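Local coordinates for probable fimbrial chaperone YadV (Escherichia coli K-12, PDB 5GHU), which probably acts as a periplasmic chaperone of the chaperone-usher pathway, folding and delivering pilin subunits during the assembly of fimbriae, at residues 5-10 with 115-119; 17-23 with 67-73; 29-33 with 93-97. One frame throughout, in Å; residues are numbered along the deposited sequence.

Contact 1 of 3, residues 5-10 with 115-119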
ATOM      1  N   ILE A   5      13.600  -2.056   4.906  1.00 27.38           N
ATOM      2  CA  ILE A   5      12.684  -3.153   4.925  1.00 24.92           C
ATOM      3  C   ILE A   5      12.772  -3.887   3.592  1.00 30.10           C
ATOM      4  O   ILE A   5      12.782  -3.250   2.531  1.00 32.49           O
ATOM      5  CB  ILE A   5      11.224  -2.659   5.158  1.00 27.06           C
ATOM      6  CG1 ILE A   5      11.122  -1.846   6.435  1.00 27.94           C
ATOM      7  CG2 ILE A   5      10.246  -3.851   5.177  1.00 30.41           C
ATOM      8  CD1 ILE A   5       9.732  -1.088   6.514  1.00 31.42           C
ATOM      9  N   SER A   6      12.822  -5.215   3.623  1.00 30.20           N
ATOM     10  CA  SER A   6      12.856  -5.993   2.369  1.00 28.86           C
ATOM     11  C   SER A   6      11.442  -6.072   1.830  1.00 33.20           C
ATOM     12  O   SER A   6      10.582  -6.702   2.416  1.00 36.19           O
ATOM     13  CB  SER A   6      13.410  -7.377   2.597  1.00 32.57           C
ATOM     14  OG  SER A   6      14.777  -7.284   3.026  1.00 34.94           O
ATOM     15  N   GLY A   7      11.181  -5.376   0.737  1.00 35.49           N
ATOM     16  CA  GLY A   7       9.838  -5.406   0.185  1.00 30.53           C
ATOM     17  C   GLY A   7       9.115  -4.098   0.417  1.00 30.01           C
ATOM     18  O   GLY A   7       9.375  -3.416   1.414  1.00 31.87           O
ATOM     19  N   THR A   8       8.213  -3.743  -0.493  1.00 27.60           N
ATOM     20  CA  THR A   8       7.499  -2.494  -0.350  1.00 28.07           C
ATOM     21  C   THR A   8       6.078  -2.714   0.147  1.00 22.44           C
ATOM     22  O   THR A   8       5.372  -1.741   0.427  1.00 26.03           O
ATOM     23  CB  THR A   8       7.440  -1.707  -1.661  1.00 30.62           C
ATOM     24  OG1 THR A   8       6.759  -2.489  -2.652  1.00 29.28           O
ATOM     25  CG2 THR A   8       8.836  -1.345  -2.121  1.00 34.73           C
ATOM     26  N   ARG A   9       5.647  -3.995   0.259  1.00 21.32           N
ATOM     27  CA  ARG A   9       4.396  -4.315   0.930  0.65 19.92           C
ATOM     28  C   ARG A   9       4.508  -5.737   1.441  1.00 19.68           C
ATOM     29  O   ARG A   9       5.440  -6.469   1.050  1.00 23.64           O
ATOM     30  CB  ARG A   9       3.152  -4.153   0.011  0.65 18.45           C
ATOM     31  CG  ARG A   9       3.101  -5.202  -1.177  0.65 21.20           C
ATOM     32  CD  ARG A   9       3.086  -4.567  -2.622  0.65 24.28           C
ATOM     33  NE  ARG A   9       2.318  -3.323  -2.750  0.65 19.27           N
ATOM     34  CZ  ARG A   9       1.072  -3.087  -3.192  0.65 27.90           C
ATOM     35  NH1 ARG A   9       0.790  -1.781  -3.176  0.65 29.25           N
ATOM     36  NH2 ARG A   9       0.191  -4.007  -3.732  0.65 19.28           N
ATOM     37  N   VAL A  10       3.584  -6.115   2.320  1.00 19.83           N
ATOM     38  CA  VAL A  10       3.553  -7.489   2.880  1.00 21.36           C
ATOM     39  C   VAL A  10       2.179  -8.076   2.572  1.00 21.47           C
ATOM     40  O   VAL A  10       1.163  -7.432   2.822  1.00 22.70           O
ATOM     41  CB  VAL A  10       3.752  -7.472   4.418  1.00 26.47           C
ATOM     42  CG1 VAL A  10       3.800  -8.932   4.955  1.00 31.24           C
ATOM     43  CG2 VAL A  10       5.004  -6.726   4.795  1.00 28.62           C
ATOM     44  N   ARG A 115      11.137   7.089  11.112  1.00 34.82           N
ATOM     45  CA  ARG A 115      10.081   6.116  10.999  1.00 33.45           C
ATOM     46  C   ARG A 115       9.721   5.869   9.539  1.00 33.80           C
ATOM     47  O   ARG A 115       9.568   6.815   8.755  1.00 37.69           O
ATOM     48  CB  ARG A 115       8.839   6.601  11.741  1.00 33.56           C
ATOM     49  CG  ARG A 115       7.617   5.758  11.495  1.00 41.18           C
ATOM     50  CD  ARG A 115       6.391   6.675  11.666  1.00 42.90           C
ATOM     51  NE  ARG A 115       5.185   5.922  11.889  1.00 36.86           N
ATOM     52  CZ  ARG A 115       4.018   6.467  12.184  1.00 34.50           C
ATOM     53  NH1 ARG A 115       3.913   7.769  12.257  1.00 34.97           N
ATOM     54  NH2 ARG A 115       2.942   5.710  12.350  1.00 41.59           N
ATOM     55  N   THR A 116       9.543   4.594   9.180  1.00 34.62           N
ATOM     56  CA  THR A 116       9.124   4.216   7.847  1.00 36.00           C
ATOM     57  C   THR A 116       7.940   3.260   7.984  1.00 33.58           C
ATOM     58  O   THR A 116       7.828   2.556   8.967  1.00 35.46           O
ATOM     59  CB  THR A 116      10.276   3.543   7.054  1.00 46.05           C
ATOM     60  OG1 THR A 116      11.239   4.547   6.714  1.00 51.99           O
ATOM     61  CG2 THR A 116       9.770   2.920   5.768  1.00 46.19           C
ATOM     62  N   ARG A 117       7.032   3.279   7.020  1.00 32.08           N
ATOM     63  CA  ARG A 117       5.845   2.412   7.063  1.00 32.68           C
ATOM     64  C   ARG A 117       5.653   1.796   5.686  1.00 34.66           C
ATOM     65  O   ARG A 117       5.835   2.493   4.695  1.00 34.10           O
ATOM     66  CB  ARG A 117       4.564   3.187   7.404  1.00 40.69           C
ATOM     67  CG  ARG A 117       4.534   3.948   8.700  1.00 55.10           C
ATOM     68  CD  ARG A 117       3.178   4.626   8.875  1.00 53.36           C
ATOM     69  NE  ARG A 117       2.686   5.144   7.604  1.00 64.42           N
ATOM     70  CZ  ARG A 117       1.461   5.628   7.417  1.00 65.94           C
ATOM     71  NH1 ARG A 117       0.600   5.656   8.426  1.00 62.26           N
ATOM     72  NH2 ARG A 117       1.095   6.070   6.220  1.00 66.82           N
ATOM     73  N   ILE A 118       5.224   0.531   5.626  1.00 27.82           N
ATOM     74  CA  ILE A 118       4.748  -0.095   4.380  1.00 24.31           C
ATOM     75  C   ILE A 118       3.423  -0.765   4.636  1.00 23.20           C
ATOM     76  O   ILE A 118       3.062  -1.030   5.776  1.00 25.43           O
ATOM     77  CB  ILE A 118       5.712  -1.177   3.806  1.00 26.42           C
ATOM     78  CG1 ILE A 118       5.877  -2.348   4.774  1.00 27.79           C
ATOM     79  CG2 ILE A 118       7.045  -0.567   3.405  1.00 28.48           C
ATOM     80  CD1 ILE A 118       6.763  -3.462   4.203  1.00 28.09           C
ATOM     81  N   LYS A 119       2.656  -0.992   3.579  1.00 22.77           N
ATOM     82  CA  LYS A 119       1.330  -1.615   3.726  1.00 21.38           C
ATOM     83  C   LYS A 119       1.424  -3.117   3.937  1.00 21.28           C
ATOM     84  O   LYS A 119       2.249  -3.811   3.310  1.00 22.02           O
ATOM     85  CB  LYS A 119       0.491  -1.373   2.477  1.00 23.01           C
ATOM     86  CG  LYS A 119       0.150   0.108   2.297  1.00 23.94           C
ATOM     87  CD  LYS A 119      -0.424   0.303   0.850  1.00 29.63           C
ATOM     88  CE  LYS A 119      -0.553   1.768   0.415  1.00 35.61           C
ATOM     89  NZ  LYS A 119      -0.846   1.858  -1.067  1.00 29.72           N
TER
HETATM   90  O   HOH W   1       3.336  -0.158   0.972  1.00 32.68           O

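Contact 2 of 3, residues 17-23 with 67-73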
ATOM      1  N   LYS A  17       0.004 -18.995   9.719  1.00 29.10           N
ATOM      2  CA  LYS A  17       0.074 -18.792  11.157  1.00 30.29           C
ATOM      3  C   LYS A  17       0.878 -17.527  11.437  1.00 30.12           C
ATOM      4  O   LYS A  17       0.620 -16.811  12.396  1.00 32.47           O
ATOM      5  CB  LYS A  17       0.682 -20.044  11.820  1.00 36.05           C
ATOM      6  CG  LYS A  17       1.088 -19.862  13.256  1.00 62.30           C
ATOM      7  CD  LYS A  17      -0.121 -19.826  14.192  1.00 71.01           C
ATOM      8  CE  LYS A  17       0.312 -20.002  15.644  1.00 71.00           C
ATOM      9  NZ  LYS A  17       1.193 -21.184  15.777  1.00 71.24           N
ATOM     10  N   SER A  18       1.831 -17.223  10.564  1.00 29.67           N
ATOM     11  CA  SER A  18       2.580 -15.973  10.647  1.00 30.89           C
ATOM     12  C   SER A  18       3.257 -15.703   9.312  1.00 30.52           C
ATOM     13  O   SER A  18       3.282 -16.579   8.428  1.00 29.61           O
ATOM     14  CB  SER A  18       3.624 -16.036  11.766  1.00 32.03           C
ATOM     15  OG  SER A  18       4.571 -17.028  11.441  1.00 38.26           O
ATOM     16  N   VAL A  19       3.788 -14.492   9.171  1.00 25.81           N
ATOM     17  CA  VAL A  19       4.534 -14.058   8.001  0.61 23.50           C
ATOM     18  C   VAL A  19       5.799 -13.324   8.473  1.00 30.50           C
ATOM     19  O   VAL A  19       5.741 -12.599   9.477  1.00 33.34           O
ATOM     20  CB  VAL A  19       3.660 -13.131   7.135  0.61 28.33           C
ATOM     21  CG1 VAL A  19       4.451 -12.439   6.063  0.61 30.78           C
ATOM     22  CG2 VAL A  19       2.485 -13.904   6.585  0.61 22.47           C
ATOM     23  N   ASN A  20       6.922 -13.477   7.765  1.00 30.76           N
ATOM     24  CA  ASN A  20       8.150 -12.806   8.189  1.00 28.19           C
ATOM     25  C   ASN A  20       8.442 -11.594   7.331  1.00 28.60           C
ATOM     26  O   ASN A  20       8.147 -11.568   6.108  1.00 29.70           O
ATOM     27  CB  ASN A  20       9.354 -13.752   8.152  1.00 31.85           C
ATOM     28  CG  ASN A  20       9.280 -14.842   9.190  1.00 35.01           C
ATOM     29  OD1 ASN A  20       8.690 -14.683  10.257  1.00 35.94           O
ATOM     30  ND2 ASN A  20       9.934 -15.966   8.893  1.00 42.01           N
ATOM     31  N   VAL A  21       8.998 -10.565   7.951  1.00 25.26           N
ATOM     32  CA  VAL A  21       9.469  -9.401   7.202  1.00 26.04           C
ATOM     33  C   VAL A  21      10.903  -9.167   7.627  1.00 28.88           C
ATOM     34  O   VAL A  21      11.196  -9.197   8.812  1.00 30.77           O
ATOM     35  CB  VAL A  21       8.644  -8.138   7.523  1.00 31.97           C
ATOM     36  CG1 VAL A  21       9.238  -6.923   6.821  1.00 31.77           C
ATOM     37  CG2 VAL A  21       7.206  -8.350   7.081  1.00 32.99           C
ATOM     38  N   ARG A  22      11.781  -8.876   6.680  1.00 26.76           N
ATOM     39  CA  ARG A  22      13.191  -8.700   7.031  1.00 26.06           C
ATOM     40  C   ARG A  22      13.611  -7.227   7.074  1.00 27.50           C
ATOM     41  O   ARG A  22      13.249  -6.438   6.189  1.00 26.80           O
ATOM     42  CB  ARG A  22      14.043  -9.455   6.016  1.00 25.92           C
ATOM     43  CG  ARG A  22      15.526  -9.345   6.250  1.00 28.41           C
ATOM     44  CD  ARG A  22      15.962 -10.104   7.499  1.00 31.06           C
ATOM     45  NE  ARG A  22      17.413  -9.991   7.659  1.00 32.63           N
ATOM     46  CZ  ARG A  22      18.136 -10.755   8.483  1.00 34.01           C
ATOM     47  NH1 ARG A  22      19.457 -10.595   8.579  1.00 32.49           N
ATOM     48  NH2 ARG A  22      17.520 -11.659   9.246  1.00 33.93           N
ATOM     49  N   LEU A  23      14.333  -6.883   8.135  1.00 26.23           N
ATOM     50  CA  LEU A  23      14.991  -5.580   8.299  1.00 26.73           C
ATOM     51  C   LEU A  23      16.509  -5.736   8.149  1.00 29.16           C
ATOM     52  O   LEU A  23      17.114  -6.717   8.648  1.00 32.55           O
ATOM     53  CB  LEU A  23      14.694  -5.005   9.674  1.00 30.06           C
ATOM     54  CG  LEU A  23      13.203  -4.981  10.028  1.00 28.24           C
ATOM     55  CD1 LEU A  23      13.065  -4.385  11.429  1.00 29.35           C
ATOM     56  CD2 LEU A  23      12.370  -4.167   8.992  1.00 28.07           C
ATOM     57  N   GLY A  67      21.106  -7.653  10.370  1.00 33.82           N
ATOM     58  CA  GLY A  67      19.655  -7.545  10.146  1.00 31.89           C
ATOM     59  C   GLY A  67      18.868  -8.297  11.201  1.00 34.40           C
ATOM     60  O   GLY A  67      19.441  -8.837  12.151  1.00 35.51           O
ATOM     61  N   GLN A  68      17.550  -8.341  11.022  1.00 33.96           N
ATOM     62  CA  GLN A  68      16.636  -8.911  11.987  1.00 32.50           C
ATOM     63  C   GLN A  68      15.374  -9.283  11.236  1.00 31.52           C
ATOM     64  O   GLN A  68      14.816  -8.458  10.517  1.00 29.77           O
ATOM     65  CB  GLN A  68      16.295  -7.881  13.075  1.00 33.93           C
ATOM     66  CG  GLN A  68      15.238  -8.328  14.087  1.00 34.00           C
ATOM     67  CD  GLN A  68      15.714  -9.500  14.907  1.00 42.79           C
ATOM     68  OE1 GLN A  68      16.773  -9.432  15.548  1.00 43.34           O
ATOM     69  NE2 GLN A  68      14.960 -10.591  14.882  1.00 38.66           N
ATOM     70  N   THR A  69      14.920 -10.515  11.406  1.00 30.38           N
ATOM     71  CA  THR A  69      13.618 -10.900  10.887  1.00 28.78           C
ATOM     72  C   THR A  69      12.531 -10.620  11.916  1.00 29.98           C
ATOM     73  O   THR A  69      12.672 -10.974  13.080  1.00 31.52           O
ATOM     74  CB  THR A  69      13.603 -12.367  10.512  1.00 29.99           C
ATOM     75  OG1 THR A  69      14.554 -12.541   9.472  1.00 32.85           O
ATOM     76  CG2 THR A  69      12.230 -12.763   9.959  1.00 31.62           C
ATOM     77  N   ILE A  70      11.433  -9.990  11.456  1.00 27.89           N
ATOM     78  CA  ILE A  70      10.299  -9.694  12.332  1.00 30.10           C
ATOM     79  C   ILE A  70       9.178 -10.658  11.971  1.00 29.02           C
ATOM     80  O   ILE A  70       8.807 -10.763  10.822  1.00 28.06           O
ATOM     81  CB  ILE A  70       9.809  -8.245  12.167  1.00 27.64           C
ATOM     82  CG1 ILE A  70      10.975  -7.274  12.400  1.00 27.29           C
ATOM     83  CG2 ILE A  70       8.614  -7.933  13.100  1.00 29.89           C
ATOM     84  CD1 ILE A  70      11.628  -7.307  13.813  1.00 30.03           C
ATOM     85  N   LYS A  71       8.607 -11.314  12.961  1.00 28.96           N
ATOM     86  CA  LYS A  71       7.524 -12.243  12.699  1.00 27.42           C
ATOM     87  C   LYS A  71       6.198 -11.519  12.948  1.00 29.85           C
ATOM     88  O   LYS A  71       5.959 -10.963  14.038  1.00 33.21           O
ATOM     89  CB  LYS A  71       7.671 -13.492  13.601  1.00 31.22           C
ATOM     90  CG  LYS A  71       6.428 -14.391  13.626  1.00 41.84           C
ATOM     91  CD  LYS A  71       6.650 -15.626  14.480  1.00 57.64           C
ATOM     92  CE  LYS A  71       7.577 -16.608  13.781  1.00 68.19           C
ATOM     93  NZ  LYS A  71       7.707 -17.895  14.534  1.00 79.06           N
ATOM     94  N   LEU A  72       5.330 -11.509  11.944  1.00 27.64           N
ATOM     95  CA  LEU A  72       4.028 -10.859  12.080  1.00 25.85           C
ATOM     96  C   LEU A  72       2.999 -11.949  12.239  1.00 32.65           C
ATOM     97  O   LEU A  72       2.995 -12.919  11.481  1.00 32.95           O
ATOM     98  CB  LEU A  72       3.703  -9.995  10.870  1.00 26.99           C
ATOM     99  CG  LEU A  72       4.778  -8.987  10.510  1.00 27.18           C
ATOM    100  CD1 LEU A  72       4.367  -8.314   9.158  1.00 29.30           C
ATOM    101  CD2 LEU A  72       5.007  -7.959  11.650  1.00 26.36           C
ATOM    102  N   MET A  73       2.132 -11.811  13.229  1.00 31.33           N
ATOM    103  CA  MET A  73       1.229 -12.903  13.554  1.00 30.56           C
ATOM    104  C   MET A  73      -0.197 -12.412  13.817  1.00 31.63           C
ATOM    105  O   MET A  73      -0.408 -11.555  14.668  1.00 35.05           O
ATOM    106  CB  MET A  73       1.748 -13.663  14.759  1.00 38.33           C
ATOM    107  CG  MET A  73       0.943 -14.875  15.003  1.00 38.55           C
ATOM    108  SD  MET A  73       1.613 -15.924  16.308  1.00 49.85           S
ATOM    109  CE  MET A  73       3.257 -16.310  15.757  1.00 32.37           C
TER

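Contact 3 of 3, residues 29-33 with 93-97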
ATOM      1  N   ASN A  29      26.411   2.526  12.252  1.00 48.25           N
ATOM      2  CA  ASN A  29      26.238   2.415  13.684  1.00 51.98           C
ATOM      3  C   ASN A  29      25.063   1.517  14.028  1.00 49.77           C
ATOM      4  O   ASN A  29      24.157   1.348  13.210  1.00 50.58           O
ATOM      5  CB  ASN A  29      26.039   3.806  14.277  1.00 64.12           C
ATOM      6  CG  ASN A  29      27.100   4.786  13.810  1.00 72.78           C
ATOM      7  OD1 ASN A  29      28.301   4.518  13.923  1.00 75.20           O
ATOM      8  ND2 ASN A  29      26.662   5.916  13.261  1.00 76.65           N
ATOM      9  N   PRO A  30      25.059   0.944  15.202  1.00 50.63           N
ATOM     10  CA  PRO A  30      23.954   0.099  15.599  1.00 46.02           C
ATOM     11  C   PRO A  30      22.769   0.949  15.888  1.00 46.58           C
ATOM     12  O   PRO A  30      22.945   2.103  16.178  1.00 48.50           O
ATOM     13  CB  PRO A  30      24.423  -0.522  16.886  1.00 53.32           C
ATOM     14  CG  PRO A  30      25.471   0.363  17.378  1.00 59.42           C
ATOM     15  CD  PRO A  30      26.119   0.965  16.201  1.00 56.51           C
ATOM     16  N   LEU A  31      21.586   0.376  15.809  1.00 42.96           N
ATOM     17  CA  LEU A  31      20.362   1.135  16.096  1.00 39.03           C
ATOM     18  C   LEU A  31      19.395   0.319  16.952  1.00 38.59           C
ATOM     19  O   LEU A  31      19.368  -0.906  16.857  1.00 44.12           O
ATOM     20  CB  LEU A  31      19.662   1.538  14.791  1.00 36.72           C
ATOM     21  CG  LEU A  31      20.244   2.612  13.866  1.00 48.26           C
ATOM     22  CD1 LEU A  31      21.708   2.490  13.742  1.00 58.67           C
ATOM     23  CD2 LEU A  31      19.640   2.525  12.472  1.00 51.21           C
ATOM     24  N   LEU A  32      18.624   0.998  17.801  1.00 38.29           N
ATOM     25  CA  LEU A  32      17.451   0.398  18.438  1.00 37.81           C
ATOM     26  C   LEU A  32      16.329   0.531  17.442  1.00 42.07           C
ATOM     27  O   LEU A  32      16.133   1.616  16.916  1.00 39.62           O
ATOM     28  CB  LEU A  32      17.100   1.105  19.752  1.00 40.33           C
ATOM     29  CG  LEU A  32      18.322   0.972  20.646  1.00 49.03           C
ATOM     30  CD1 LEU A  32      18.160   1.793  21.934  1.00 54.01           C
ATOM     31  CD2 LEU A  32      18.563  -0.497  20.933  1.00 54.08           C
ATOM     32  N   VAL A  33      15.608  -0.558  17.172  1.00 34.89           N
ATOM     33  CA  VAL A  33      14.557  -0.529  16.174  1.00 33.75           C
ATOM     34  C   VAL A  33      13.236  -1.095  16.685  1.00 36.89           C
ATOM     35  O   VAL A  33      13.176  -2.212  17.179  1.00 39.35           O
ATOM     36  CB  VAL A  33      15.006  -1.341  14.945  1.00 32.64           C
ATOM     37  CG1 VAL A  33      13.932  -1.290  13.823  1.00 36.86           C
ATOM     38  CG2 VAL A  33      16.367  -0.816  14.482  1.00 34.78           C
ATOM     39  N   LEU A  93      10.618   2.040  13.360  1.00 30.86           N
ATOM     40  CA  LEU A  93      11.109   3.304  13.924  1.00 30.56           C
ATOM     41  C   LEU A  93      12.528   3.080  14.427  1.00 35.14           C
ATOM     42  O   LEU A  93      12.737   2.202  15.238  1.00 37.23           O
ATOM     43  CB  LEU A  93      10.153   3.774  15.061  1.00 31.93           C
ATOM     44  CG  LEU A  93      10.406   5.056  15.874  1.00 43.09           C
ATOM     45  CD1 LEU A  93      11.447   4.869  16.977  1.00 52.10           C
ATOM     46  CD2 LEU A  93      10.843   6.136  14.947  1.00 49.47           C
ATOM     47  N   GLU A  94      13.513   3.841  13.950  1.00 36.92           N
ATOM     48  CA  GLU A  94      14.900   3.610  14.402  1.00 35.20           C
ATOM     49  C   GLU A  94      15.333   4.746  15.312  1.00 42.23           C
ATOM     50  O   GLU A  94      14.856   5.857  15.198  1.00 44.92           O
ATOM     51  CB  GLU A  94      15.867   3.455  13.210  1.00 43.68           C
ATOM     52  CG  GLU A  94      16.126   4.712  12.377  1.00 49.85           C
ATOM     53  CD  GLU A  94      16.741   4.415  11.000  1.00 48.70           C
ATOM     54  OE1 GLU A  94      16.333   3.431  10.361  1.00 49.56           O
ATOM     55  OE2 GLU A  94      17.613   5.172  10.542  1.00 55.51           O
ATOM     56  N   VAL A  95      16.254   4.446  16.213  1.00 44.36           N
ATOM     57  CA  VAL A  95      16.851   5.511  17.017  1.00 50.57           C
ATOM     58  C   VAL A  95      18.234   5.074  17.517  1.00 56.26           C
ATOM     59  O   VAL A  95      18.437   3.926  17.957  1.00 47.71           O
ATOM     60  CB  VAL A  95      15.896   5.906  18.143  1.00 53.89           C
ATOM     61  CG1 VAL A  95      15.570   4.700  19.023  1.00 51.04           C
ATOM     62  CG2 VAL A  95      16.445   7.093  18.918  1.00 54.54           C
ATOM     63  N   PRO A  96      19.226   5.962  17.364  1.00 63.44           N
ATOM     64  CA  PRO A  96      20.594   5.589  17.741  1.00 70.65           C
ATOM     65  C   PRO A  96      20.718   5.471  19.261  1.00 74.54           C
ATOM     66  O   PRO A  96      20.272   6.384  19.957  1.00 66.97           O
ATOM     67  CB  PRO A  96      21.438   6.739  17.187  1.00 70.12           C
ATOM     68  CG  PRO A  96      20.491   7.897  17.122  1.00 69.90           C
ATOM     69  CD  PRO A  96      19.149   7.323  16.804  1.00 65.48           C
ATOM     70  N   PRO A  97      21.275   4.347  19.758  1.00 78.22           N
ATOM     71  CA  PRO A  97      21.384   4.088  21.199  1.00 85.68           C
ATOM     72  C   PRO A  97      22.376   5.020  21.907  1.00 87.35           C
ATOM     73  O   PRO A  97      23.301   5.534  21.282  1.00 87.13           O
ATOM     74  CB  PRO A  97      21.859   2.627  21.260  1.00 86.39           C
ATOM     75  CG  PRO A  97      22.533   2.387  19.960  1.00 83.46           C
ATOM     76  CD  PRO A  97      21.783   3.217  18.957  1.00 78.97           C
TER

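Contact 1 of 3, residues 5-10 with 115-119
Ile118 pushes its CD1 methyl in between Ile5 and Val10, the two apolar side chains of 5-10. Ile5 comes at it tip to tip, its CG2 3.6 Å from Ile118 CD1, whereas Val10 crosses at about a right angle and offers CG2 at 3.8 Å from the same methyl. Ile118 can reach both because its CG1 stands between its own backbone N and carbonyl carbon (chi1 62°), a torsion that turns CG1 toward Ile5 and Val10 and CG2 toward Thr8 O. The course of the backbone itself puts Ile118 CB 3.4 Å from Thr8 O. Further along, Ile5 CD1 slides past Thr116 CG2. This is the split first strand of the PapD-like N-terminal immunoglobulin domain: residues 3-5 pair with strand 19-25, the chain turns through Gly7, whose positive phi of 107° suits a residue without a side chain, and 9-13 crosses over to run parallel to strand 114-123. The new pairing starts at Val10 N, which gives a hydrogen bond to Lys119 O, 2.8 Å long. Just before it the strands are still too far apart for direct bonding, and a water fills in, donating to Thr8 O and accepting from Lys119 N at 2.8 Å. At its far end Lys119 NZ has a weak hydrogen bond to Ser162 OG.

Contact 2 of 3, residues 17-23 with 67-73
Arg22 lies across the start of strand 67-73, and nearly every atom from its CB outward can be followed along that path. CB leaves on the face shared with Asn20, Thr69 and Lys71; CG is anti to the backbone N (chi1 179°), and a bend at chi2 (70°) swings the chain over the neighbouring strand. CD then sits 3.4 Å from Thr69 OG1 and also near Gln68 O. NE and CZ lie over the backbone of Gln68, whose N is beneath the centre of the guanidinium. Arg22 NH1 rests 3.4 Å from Gly67 CA. At the edge, Arg22 NH2 donates to Thr69 OG1, 3.1 Å away and only 1° out of the plane. NE turns instead to a salt bridge with Glu24, so the flat group is held from two sides and its rotation is fixed. The strands beneath are antiparallel neighbours in the immunoglobulin-like sandwich of the PapD-type N-terminal domain, their short axes 4.6 Å apart. Three hydrogen-bonded pairs, Val19 with Leu72, Val21 with Ile70 and Leu23 with Gln68, each make two N-H to O bonds. On their face Val21, Leu23, Ile70 and Leu72 turn toward the core: Val21 CG2 meets Leu72 CD1 at 3.5 Å, and Leu23 CD1 meets Ile70 CG1 at 3.7 Å. Strands 31-38 and 9-13 pack on this layer (Leu23 on Val33, Val21 on Val10), and strand 3-5 adds Ile3 and Ile5 at its side. Gln68, on the same face, folds back along its own strand, where NE2 donates to Thr69 O from above the carbonyl plane. On the outer face Thr69 CG2 lies 3.5 Å from Asn20 CB, and Lys71 runs its methylenes past Ser18.

Contact 3 of 3, residues 29-33 with 93-97
Leu32 and Val95 face each other as an antiparallel hydrogen-bonded pair, and their backbones satisfy one another completely: Leu32 N donates to Val95 O and Val95 N to Leu32 O, both at 2.9 Å. Leu32 O also receives a CA-H...O contact from Glu94 CA at 3.4 Å, and Val33 CA makes the matching contact to Leu93 O. The next hydrogen-bonded position would pair Pro30 with Pro97, but Pro97 N carries no hydrogen. Pro30 O pays for it: where a donor would be expected it meets Pro97 CD, 3.2 Å away, and although the contact buries this oxygen it has no hydrogen-bond partner in the model. Pro97, itself poorly ordered, also lays CB against Leu32 CD1 at 3.9 Å, the two side chains crossing at a slant. On the opposite face Glu94 lies alongside Leu31, both pointing the same way, with Leu31 CD2 3.8 Å from Glu94 CD. The carboxylate of Glu94 is buried, and each of its oxygens is taken up by the chain start: OE1 accepts from Ile3 N and OE2 from Asp2 N. Both strands belong to the N-terminal immunoglobulin-like domain, at the end of the pair 31-38 and 86-95. A buried carboxylate that accepts two backbone N-H groups ties the N-terminus to this strand pair, whereas Pro97 cannot donate, so Pro30 O stays without a partner and the proline end of the pair relies on apolar contact.

All three contacts lie in the N-terminal immunoglobulin-like domain, in one mixed sheet wrapped into a sandwich. Contact 1 joins 9-13 to 114-123, contact 2 joins 19-25 to 67-74, and contact 3 joins 31-38 to 86-95. Along the chain contact 1 brackets the other two, whose segments alternate. The centres of contacts 1 and 2 are about 12 Å apart; contact 3 is about 17 Å from contact 1 and 18 Å from contact 2. They meet through the core: Ile5 and Val10 pack on Val21, and Leu23 reaches Val33. Strands 86-95 and 114-123 are neighbours, so contacts 1 and 3 adjoin, Arg115 packing on Leu93. Both ends of the domain sequence thus build one sandwich.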